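Local structure of MlnE (5D2E) at residues A[125-131]-A[170-176]; A[155-159]-A[194-198]; A[60-66]-A[83-89]. The protein is the N-terminal ketoreductase of a macrolactin assembly line, which binds NADP and probably reduces the keto group of carrier-bound polyketide intermediates. All coordinates share one frame; numbering follows the deposited sequence.

Contact 1 (A[125-131]-A[170-176])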
loop_
_atom_site.group_PDB
_atom_site.type_symbol
_atom_site.label_atom_id
_atom_site.label_comp_id
_atom_site.label_asym_id
_atom_site.label_seq_id
_atom_site.Cartn_x
_atom_site.Cartn_y
_atom_site.Cartn_z
ATOM N N PRO A 125 12.273 24.870 10.976
ATOM C CA PRO A 125 10.898 24.723 10.446
ATOM C C PRO A 125 10.064 23.894 11.367
ATOM O O PRO A 125 10.588 22.946 11.982
ATOM C CB PRO A 125 11.102 23.991 9.125
ATOM C CG PRO A 125 12.537 24.139 8.769
ATOM C CD PRO A 125 13.282 24.329 10.072
ATOM N N ARG A 126 8.791 24.221 11.450
ATOM C CA ARG A 126 7.828 23.387 12.070
ATOM C C ARG A 126 6.819 22.812 11.048
ATOM O O ARG A 126 6.528 21.634 11.039
ATOM C CB ARG A 126 7.055 24.154 13.092
ATOM C CG ARG A 126 6.746 23.269 14.310
ATOM C CD ARG A 126 5.322 23.355 14.622
ATOM N NE ARG A 126 4.901 22.354 15.599
ATOM C CZ ARG A 126 4.912 22.555 16.902
ATOM N NH1 ARG A 126 5.421 23.674 17.395
ATOM N NH2 ARG A 126 4.444 21.625 17.718
ATOM N N HIS A 127 6.356 23.636 10.125
ATOM C CA HIS A 127 5.420 23.181 9.111
ATOM C C HIS A 127 6.102 22.879 7.825
ATOM O O HIS A 127 6.690 23.749 7.245
ATOM C CB HIS A 127 4.356 24.231 8.918
ATOM C CG HIS A 127 3.892 24.783 10.218
ATOM N ND1 HIS A 127 2.856 24.220 10.928
ATOM C CD2 HIS A 127 4.446 25.720 11.029
ATOM C CE1 HIS A 127 2.738 24.827 12.086
ATOM N NE2 HIS A 127 3.688 25.746 12.171
ATOM N N ILE A 128 5.996 21.626 7.367
ATOM C CA ILE A 128 6.655 21.167 6.193
ATOM C C ILE A 128 5.583 20.783 5.206
ATOM O O ILE A 128 4.652 20.078 5.595
ATOM C CB ILE A 128 7.479 19.877 6.444
ATOM C CG1 ILE A 128 8.356 19.947 7.690
ATOM C CG2 ILE A 128 8.248 19.521 5.224
ATOM C CD1 ILE A 128 9.198 21.148 7.823
ATOM N N ILE A 129 5.722 21.274 3.963
ATOM C CA ILE A 129 4.846 20.971 2.860
ATOM C C ILE A 129 5.699 20.222 1.821
ATOM O O ILE A 129 6.686 20.697 1.325
ATOM C CB ILE A 129 4.157 22.160 2.198
ATOM C CG1 ILE A 129 3.427 23.048 3.234
ATOM C CG2 ILE A 129 3.289 21.690 1.021
ATOM C CD1 ILE A 129 2.325 22.398 3.940
ATOM N N HIS A 130 5.285 18.982 1.516
ATOM C CA HIS A 130 5.953 18.223 0.492
ATOM C C HIS A 130 5.006 18.098 -0.675
ATOM O O HIS A 130 3.975 17.388 -0.616
ATOM C CB HIS A 130 6.315 16.860 1.036
ATOM C CG HIS A 130 7.185 16.066 0.121
ATOM N ND1 HIS A 130 6.676 15.314 -0.914
ATOM C CD2 HIS A 130 8.526 15.847 0.122
ATOM C CE1 HIS A 130 7.664 14.728 -1.569
ATOM N NE2 HIS A 130 8.796 15.000 -0.937
ATOM N N PHE A 131 5.318 18.798 -1.762
ATOM C CA PHE A 131 4.470 18.765 -2.932
ATOM C C PHE A 131 5.261 18.589 -4.230
ATOM O O PHE A 131 5.365 19.513 -5.049
ATOM C CB PHE A 131 3.655 20.080 -2.995
ATOM C CG PHE A 131 2.617 20.146 -4.145
ATOM C CD1 PHE A 131 2.023 19.031 -4.655
ATOM C CD2 PHE A 131 2.236 21.358 -4.653
ATOM C CE1 PHE A 131 1.043 19.118 -5.663
ATOM C CE2 PHE A 131 1.282 21.455 -5.654
ATOM C CZ PHE A 131 0.665 20.334 -6.134
ATOM N N LYS A 170 9.980 19.025 16.633
ATOM C CA LYS A 170 8.615 18.686 16.289
ATOM C C LYS A 170 8.373 19.181 14.889
ATOM O O LYS A 170 8.868 20.238 14.492
ATOM C CB LYS A 170 7.640 19.393 17.192
ATOM C CG LYS A 170 7.418 18.736 18.534
ATOM C CD LYS A 170 6.124 19.252 19.181
ATOM C CE LYS A 170 5.617 18.260 20.214
ATOM N NZ LYS A 170 6.627 18.093 21.293
ATOM N N ALA A 171 7.594 18.439 14.126
ATOM C CA ALA A 171 7.260 18.900 12.756
ATOM C C ALA A 171 5.889 18.400 12.438
ATOM O O ALA A 171 5.477 17.292 12.885
ATOM C CB ALA A 171 8.242 18.376 11.750
ATOM N N GLU A 172 5.167 19.216 11.668
ATOM C CA GLU A 172 3.918 18.780 11.053
ATOM C C GLU A 172 4.180 18.726 9.579
ATOM O O GLU A 172 4.468 19.765 8.962
ATOM C CB GLU A 172 2.765 19.750 11.337
ATOM C CG GLU A 172 2.869 20.567 12.649
ATOM C CD GLU A 172 2.777 19.765 13.941
ATOM O OE1 GLU A 172 2.083 18.738 13.948
ATOM O OE2 GLU A 172 3.392 20.176 14.960
ATOM N N ILE A 173 4.067 17.541 9.008
ATOM C CA ILE A 173 4.445 17.305 7.613
ATOM C C ILE A 173 3.160 17.065 6.800
ATOM O O ILE A 173 2.379 16.188 7.169
ATOM C CB ILE A 173 5.334 16.094 7.465
ATOM C CG1 ILE A 173 6.662 16.276 8.237
ATOM C CG2 ILE A 173 5.576 15.831 5.971
ATOM C CD1 ILE A 173 6.664 15.651 9.632
ATOM N N LEU A 174 2.942 17.828 5.737
ATOM C CA LEU A 174 1.793 17.685 4.896
ATOM C C LEU A 174 2.299 17.308 3.562
ATOM O O LEU A 174 3.005 18.083 2.907
ATOM C CB LEU A 174 0.921 18.974 4.852
ATOM C CG LEU A 174 -0.269 18.923 3.875
ATOM C CD1 LEU A 174 -1.297 17.833 4.220
ATOM C CD2 LEU A 174 -0.946 20.297 3.855
ATOM N N TYR A 175 1.967 16.081 3.150
ATOM C CA TYR A 175 2.306 15.514 1.890
ATOM C C TYR A 175 1.104 15.662 0.968
ATOM O O TYR A 175 0.026 15.248 1.313
ATOM C CB TYR A 175 2.676 14.057 2.083
ATOM C CG TYR A 175 2.623 13.234 0.845
ATOM C CD1 TYR A 175 3.591 13.323 -0.146
ATOM C CD2 TYR A 175 1.541 12.370 0.629
ATOM C CE1 TYR A 175 3.460 12.579 -1.326
ATOM C CE2 TYR A 175 1.427 11.632 -0.541
ATOM C CZ TYR A 175 2.375 11.731 -1.498
ATOM O OH TYR A 175 2.193 10.904 -2.610
ATOM N N LEU A 176 1.332 16.248 -0.223
ATOM C CA LEU A 176 0.332 16.500 -1.244
ATOM C C LEU A 176 0.670 15.819 -2.541
ATOM O O LEU A 176 1.808 15.759 -2.934
ATOM C CB LEU A 176 0.216 18.004 -1.563
ATOM C CG LEU A 176 0.173 18.948 -0.372
ATOM C CD1 LEU A 176 0.229 20.430 -0.733
ATOM C CD2 LEU A 176 -1.069 18.642 0.403
HETATM O O HOH W 1 10.528 22.262 14.733
HETATM O O HOH W 2 4.566 15.317 -2.867
#

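Contact 2 (A[155-159]-A[194-198])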
loop_
_atom_site.group_PDB
_atom_site.type_symbol
_atom_site.label_atom_id
_atom_site.label_comp_id
_atom_site.label_asym_id
_atom_site.label_seq_id
_atom_site.Cartn_x
_atom_site.Cartn_y
_atom_site.Cartn_z
ATOM N N LEU A 155 10.722 11.377 0.348
ATOM C CA LEU A 155 10.307 11.422 1.759
ATOM C C LEU A 155 11.239 10.641 2.663
ATOM O O LEU A 155 11.490 11.068 3.772
ATOM C CB LEU A 155 8.857 10.932 1.927
ATOM C CG LEU A 155 7.721 11.900 1.517
ATOM C CD1 LEU A 155 6.440 11.116 1.468
ATOM C CD2 LEU A 155 7.590 13.165 2.390
ATOM N N PHE A 156 11.702 9.496 2.196
ATOM C CA PHE A 156 12.668 8.734 2.969
ATOM C C PHE A 156 13.939 9.569 3.183
ATOM O O PHE A 156 14.378 9.691 4.340
ATOM C CB PHE A 156 12.993 7.463 2.256
ATOM C CG PHE A 156 14.284 6.860 2.672
ATOM C CD1 PHE A 156 14.415 6.301 3.931
ATOM C CD2 PHE A 156 15.337 6.852 1.810
ATOM C CE1 PHE A 156 15.622 5.754 4.328
ATOM C CE2 PHE A 156 16.530 6.315 2.200
ATOM C CZ PHE A 156 16.664 5.743 3.448
ATOM N N GLN A 157 14.482 10.166 2.107
ATOM C CA GLN A 157 15.664 11.011 2.246
ATOM C C GLN A 157 15.393 12.172 3.238
ATOM O O GLN A 157 16.243 12.512 4.104
ATOM C CB GLN A 157 16.202 11.537 0.932
ATOM C CG GLN A 157 16.626 10.512 -0.127
ATOM C CD GLN A 157 17.755 9.573 0.282
ATOM O OE1 GLN A 157 18.097 8.574 -0.412
ATOM N NE2 GLN A 157 18.394 9.925 1.367
ATOM N N MET A 158 14.214 12.783 3.119
ATOM C CA MET A 158 13.887 13.934 3.912
ATOM C C MET A 158 13.787 13.562 5.376
ATOM O O MET A 158 14.399 14.196 6.214
ATOM C CB MET A 158 12.580 14.549 3.428
ATOM C CG MET A 158 12.158 15.757 4.262
ATOM S SD MET A 158 10.409 16.199 4.021
ATOM C CE MET A 158 9.667 14.948 5.096
ATOM N N PHE A 159 13.066 12.483 5.704
ATOM C CA PHE A 159 12.915 12.128 7.112
ATOM C C PHE A 159 14.229 11.627 7.698
ATOM O O PHE A 159 14.579 11.983 8.804
ATOM C CB PHE A 159 11.871 11.058 7.307
ATOM C CG PHE A 159 10.488 11.539 7.170
ATOM C CD1 PHE A 159 9.995 12.486 8.047
ATOM C CD2 PHE A 159 9.628 10.982 6.233
ATOM C CE1 PHE A 159 8.697 12.933 7.962
ATOM C CE2 PHE A 159 8.322 11.424 6.148
ATOM C CZ PHE A 159 7.858 12.394 6.997
ATOM N N PHE A 194 3.201 4.689 4.491
ATOM C CA PHE A 194 4.561 5.069 4.911
ATOM C C PHE A 194 4.499 6.129 6.019
ATOM O O PHE A 194 5.165 6.001 7.047
ATOM C CB PHE A 194 5.318 5.576 3.661
ATOM C CG PHE A 194 6.702 6.008 3.899
ATOM C CD1 PHE A 194 7.737 5.069 3.889
ATOM C CD2 PHE A 194 6.993 7.343 4.095
ATOM C CE1 PHE A 194 9.031 5.455 4.146
ATOM C CE2 PHE A 194 8.287 7.749 4.337
ATOM C CZ PHE A 194 9.300 6.786 4.364
ATOM N N LEU A 195 3.740 7.193 5.807
ATOM C CA LEU A 195 3.702 8.292 6.776
ATOM C C LEU A 195 3.155 7.874 8.133
ATOM O O LEU A 195 3.611 8.360 9.198
ATOM C CB LEU A 195 2.842 9.461 6.242
ATOM C CG LEU A 195 3.359 10.130 4.961
ATOM C CD1 LEU A 195 2.344 11.074 4.364
ATOM C CD2 LEU A 195 4.651 10.876 5.275
ATOM N N LYS A 196 2.156 7.027 8.128
ATOM C CA LYS A 196 1.591 6.528 9.390
ATOM C C LYS A 196 2.683 5.806 10.145
ATOM O O LYS A 196 2.750 5.886 11.353
ATOM C CB LYS A 196 0.488 5.506 9.145
ATOM C CG LYS A 196 -0.839 6.104 8.788
ATOM C CD LYS A 196 -1.801 4.930 8.585
ATOM C CE LYS A 196 -3.214 5.367 8.790
ATOM N NZ LYS A 196 -4.009 4.434 7.966
ATOM N N THR A 197 3.551 5.106 9.431
ATOM C CA THR A 197 4.623 4.385 10.177
ATOM C C THR A 197 5.766 5.308 10.604
ATOM O O THR A 197 6.279 5.162 11.699
ATOM C CB THR A 197 4.956 2.935 9.695
ATOM O OG1 THR A 197 6.344 2.466 9.988
ATOM C CG2 THR A 197 4.402 2.587 8.401
ATOM N N VAL A 198 6.089 6.331 9.799
ATOM C CA VAL A 198 7.039 7.383 10.280
ATOM C C VAL A 198 6.530 7.953 11.606
ATOM O O VAL A 198 7.298 8.131 12.583
ATOM C CB VAL A 198 7.197 8.504 9.237
ATOM C CG1 VAL A 198 7.863 9.739 9.818
ATOM C CG2 VAL A 198 7.925 7.957 8.023
#

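Contact 3 (A[60-66]-A[83-89])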
loop_
_atom_site.group_PDB
_atom_site.type_symbol
_atom_site.label_atom_id
_atom_site.label_comp_id
_atom_site.label_asym_id
_atom_site.label_seq_id
_atom_site.Cartn_x
_atom_site.Cartn_y
_atom_site.Cartn_z
ATOM N N ILE A 60 8.020 27.863 7.874
ATOM C CA ILE A 60 7.377 26.926 6.969
ATOM C C ILE A 60 8.393 26.522 5.873
ATOM O O ILE A 60 9.090 27.405 5.298
ATOM C CB ILE A 60 6.206 27.622 6.300
ATOM C CG1 ILE A 60 5.199 28.046 7.343
ATOM C CG2 ILE A 60 5.602 26.734 5.191
ATOM C CD1 ILE A 60 4.202 29.065 6.777
ATOM N N LEU A 61 8.494 25.232 5.576
ATOM C CA LEU A 61 9.414 24.713 4.584
ATOM C C LEU A 61 8.567 24.009 3.528
ATOM O O LEU A 61 7.816 23.109 3.854
ATOM C CB LEU A 61 10.379 23.729 5.246
ATOM C CG LEU A 61 11.286 22.972 4.311
ATOM C CD1 LEU A 61 12.198 23.904 3.533
ATOM C CD2 LEU A 61 12.136 22.010 5.151
ATOM N N PHE A 62 8.712 24.404 2.265
ATOM C CA PHE A 62 7.874 23.952 1.179
ATOM C C PHE A 62 8.740 23.417 0.118
ATOM O O PHE A 62 9.598 24.152 -0.401
ATOM C CB PHE A 62 7.113 25.217 0.647
ATOM C CG PHE A 62 5.876 24.936 -0.190
ATOM C CD1 PHE A 62 5.973 24.310 -1.410
ATOM C CD2 PHE A 62 4.627 25.304 0.255
ATOM C CE1 PHE A 62 4.868 24.041 -2.194
ATOM C CE2 PHE A 62 3.474 25.038 -0.532
ATOM C CZ PHE A 62 3.618 24.397 -1.753
ATOM N N PHE A 63 8.503 22.158 -0.276
ATOM C CA PHE A 63 9.224 21.484 -1.326
ATOM C C PHE A 63 8.282 21.410 -2.524
ATOM O O PHE A 63 7.140 20.938 -2.382
ATOM C CB PHE A 63 9.568 20.046 -0.915
ATOM C CG PHE A 63 10.578 19.908 0.213
ATOM C CD1 PHE A 63 11.909 20.099 -0.010
ATOM C CD2 PHE A 63 10.173 19.548 1.492
ATOM C CE1 PHE A 63 12.828 19.955 0.988
ATOM C CE2 PHE A 63 11.091 19.419 2.532
ATOM C CZ PHE A 63 12.440 19.602 2.254
ATOM N N CYS A 64 8.764 21.810 -3.705
ATOM C CA CYS A 64 7.930 21.834 -4.918
ATOM C C CYS A 64 8.857 21.581 -6.057
ATOM O O CYS A 64 10.028 21.924 -5.999
ATOM C CB CYS A 64 7.219 23.208 -5.062
ATOM S SG CYS A 64 5.873 23.213 -6.325
ATOM N N GLU A 65 8.354 21.019 -7.127
ATOM C CA GLU A 65 9.221 20.691 -8.244
ATOM C C GLU A 65 9.725 21.980 -8.932
ATOM O O GLU A 65 10.868 22.042 -9.379
ATOM C CB GLU A 65 8.506 19.731 -9.221
ATOM C CG GLU A 65 9.416 18.920 -10.129
ATOM C CD GLU A 65 10.379 17.952 -9.404
ATOM O OE1 GLU A 65 10.004 17.001 -8.629
ATOM O OE2 GLU A 65 11.569 18.132 -9.684
ATOM N N ASP A 66 8.921 23.021 -8.898
ATOM C CA ASP A 66 9.232 24.235 -9.626
ATOM C C ASP A 66 8.654 25.379 -8.896
ATOM O O ASP A 66 8.092 25.243 -7.765
ATOM C CB ASP A 66 8.679 24.126 -11.085
ATOM C CG ASP A 66 7.169 23.969 -11.142
ATOM O OD1 ASP A 66 6.416 24.315 -10.197
ATOM O OD2 ASP A 66 6.719 23.434 -12.163
ATOM N N PRO A 83 9.697 32.974 8.767
ATOM C CA PRO A 83 10.190 32.728 7.412
ATOM C C PRO A 83 9.393 31.699 6.604
ATOM O O PRO A 83 8.926 30.717 7.166
ATOM C CB PRO A 83 11.584 32.192 7.623
ATOM C CG PRO A 83 11.969 32.552 9.023
ATOM C CD PRO A 83 10.742 32.847 9.802
ATOM N N PHE A 84 9.351 31.901 5.288
ATOM C CA PHE A 84 8.859 30.899 4.347
ATOM C C PHE A 84 10.007 30.436 3.482
ATOM O O PHE A 84 10.679 31.232 2.802
ATOM C CB PHE A 84 7.707 31.508 3.555
ATOM C CG PHE A 84 7.137 30.617 2.501
ATOM C CD1 PHE A 84 6.372 29.517 2.843
ATOM C CD2 PHE A 84 7.370 30.871 1.157
ATOM C CE1 PHE A 84 5.843 28.712 1.865
ATOM C CE2 PHE A 84 6.800 30.081 0.184
ATOM C CZ PHE A 84 6.049 29.002 0.536
ATOM N N ILE A 85 10.342 29.145 3.580
ATOM C CA ILE A 85 11.456 28.586 2.828
ATOM C C ILE A 85 10.909 27.770 1.657
ATOM O O ILE A 85 10.085 26.846 1.854
ATOM C CB ILE A 85 12.303 27.677 3.741
ATOM C CG1 ILE A 85 12.683 28.425 5.045
ATOM C CG2 ILE A 85 13.508 27.162 2.988
ATOM C CD1 ILE A 85 13.536 29.698 4.881
ATOM N N TYR A 86 11.351 28.059 0.463
ATOM C CA TYR A 86 10.785 27.421 -0.746
ATOM C C TYR A 86 11.860 26.784 -1.554
ATOM O O TYR A 86 12.814 27.412 -2.033
ATOM C CB TYR A 86 9.987 28.425 -1.552
ATOM C CG TYR A 86 9.154 27.880 -2.656
ATOM C CD1 TYR A 86 9.677 27.706 -3.910
ATOM C CD2 TYR A 86 7.802 27.614 -2.482
ATOM C CE1 TYR A 86 8.874 27.229 -4.947
ATOM C CE2 TYR A 86 7.000 27.168 -3.517
ATOM C CZ TYR A 86 7.542 26.937 -4.736
ATOM O OH TYR A 86 6.779 26.511 -5.827
ATOM N N VAL A 87 11.779 25.472 -1.650
ATOM C CA VAL A 87 12.800 24.672 -2.268
ATOM C C VAL A 87 12.301 23.998 -3.526
ATOM O O VAL A 87 11.305 23.270 -3.504
ATOM C CB VAL A 87 13.261 23.568 -1.294
ATOM C CG1 VAL A 87 14.497 22.832 -1.851
ATOM C CG2 VAL A 87 13.492 24.142 0.096
ATOM N N THR A 88 13.044 24.175 -4.599
ATOM C CA THR A 88 12.721 23.579 -5.859
ATOM C C THR A 88 13.782 22.658 -6.356
ATOM O O THR A 88 14.873 22.555 -5.831
ATOM C CB THR A 88 12.480 24.676 -6.949
ATOM O OG1 THR A 88 13.682 25.405 -7.146
ATOM C CG2 THR A 88 11.441 25.597 -6.569
ATOM N N SER A 89 13.442 21.933 -7.396
ATOM C CA SER A 89 14.334 21.013 -8.029
ATOM C C SER A 89 15.450 21.667 -8.850
ATOM O O SER A 89 15.200 22.596 -9.610
ATOM C CB SER A 89 13.517 20.122 -8.962
ATOM O OG SER A 89 14.367 19.163 -9.461
HETATM O O HOH W 3 12.720 23.655 -10.546
#

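Contact 1 (A[125-131]-A[170-176])
R126 to F131 run parallel to A171 to L176, with strand axes 4.8 Å apart and turned 17° from one another. E172 N opens the bonding by donating to R126 O. I128 then gives its N-H to E172 O and takes one from L174 N, and H130 repeats the pattern with L174 O and L176 N. Just before the strands begin, a water joins P125 O to K170 O. Here R126 lies alongside E172, its guanidinium nearly coplanar with the carboxylate (21°). R126 NE reaches the anti lone pair of E172 OE2 at 2.7 Å, and NH2 adds a weak bond to the same oxygen. K170 CB rests over one guanidinium face, while E58 pairs with NH1, so two acids probably share the arginine's charge at this partly exposed end. Beta-branched isoleucines suit the buried strands. I129 CD1 packs on L174 CB at 3.8 Å; with CG1 beside the backbone N (chi1 -52°), CG2 falls anti to it and meets L176 CD1 at 3.7 Å. F131 crosses L176 at about a right angle, with F131 CD1 3.7 Å from L176 CB. On the opposite face I128 and I173 lie side by side, their CG1 atoms 4.1 Å apart. H130 ND1 approaches the Y175 ring in its plane, 3.8 Å from Y175 CD1. A water links H130 ND1 to L176 O and S154 bonds NE2, satisfying both nitrogens; Y175 OH bonds to Y188 O. Strand 127-133, helix 141-164 and strand 171-180 form a beta-alpha-beta unit, as expected of the Rossmann-like structural subdomain of a modular ketoreductase.

Contact 2 (A[155-159]-A[194-198])
F159 takes V198 CG1 almost squarely over one ring face, a CH-pi contact 3.8 Å from the centroid and 9° off the normal. M158 CE, from its own helix, sits over the centre of the opposite face, so the ring is sandwiched between a methyl of each helix. L195 CD2 comes to the ring's edge, near its plane, 3.8 Å from F159 CE2. The F194 side chain slides past F159 in the reverse direction; its CG is anti to the backbone N (chi1 180°), and the ring reaches across to the other helix. There F194 CE2 lies 4.0 Å from F159 CD2 and also touches L155 CB, while CZ nears F156 CA. L155 CD1 and L195 CD2 add a looser touch at 4.2 Å. The helix axes stand 12.1 Å apart, a gap bridged by the long rings of F159 and F194. Everything that meets here is hydrocarbon, which suits a fully buried seam. Beneath it, F159 and L195 also rest on C207 of strand 205-214, and L155 packs on Y175. Two helices running nearly parallel over the same parallel strands are characteristic of a Rossmann-like alpha/beta layer.

Contact 3 (A[60-66]-A[83-89])
The F62 and Y86 side chains lie side by side and point the same way, their ring planes 22° apart, but the rings are slid so far that they barely overlap, with centroids 5.3 Å apart. F84 completes the aromatic cluster at a steeper tilt, its plane 64° from that of F62. I60 CG2 lies at the edge of the F84 ring, 3.7 Å from F84 CD1, and D66 O lies at the edge of the Y86 ring. Y86 OH donates to D66 O at 2.7 Å, in the carbonyl plane and on a lone pair. The same hydroxyl is hydrogen-bonded to M69 N, so two bonds hold the polar end of a buried ring, and C64 CB touches the ring obliquely. A tyrosine suits this place because its ring joins the cluster while its hydroxyl reaches the chain beyond the strand. Strands 60-64 and 84-89 are joined through helix 70-76 in a beta-alpha-beta unit of the Rossmann-like structural subdomain, and M73 of that helix packs on F62 and F84. Backbone bonds tie the parallel strands, from I60 N to P83 O at one end to C64 N to V87 O at the other. On the reverse face L61, with CG anti to the backbone N (chi1 173°), sets CD1 3.6 Å from I85 CG2 and 3.7 Å from V87 CG2, and F63 CD1 packs at 3.9 Å against V87 CB. At the far end of the pairing, S89 N of strand 84-89 reaches E65 O at 3.3 Å from above the carbonyl plane, and a water donates to both E65 O and S89 O.

Contacts 1 and 3 lie in one sheet, their centres about 11 Å apart, because strand 127-133 is paired with strand 60-64: I129 N probably bonds L61 O at 2.8 Å, and I129 O faces F63 N in the same way. Contact 2 lies across the face bearing H130, I173 and Y175, its centre also about 11 Å from that of contact 1; H130 CD2 meets L155 CD2 at 3.6 Å. It even touches contact 3, where M158 SD is 3.6 Å from F63 CE2. Contacts 1 and 3 are remote from the NADP site. Contact 2 comes nearer: the F194 side chain is about 9 Å from that of Y421, an NADP-binding residue.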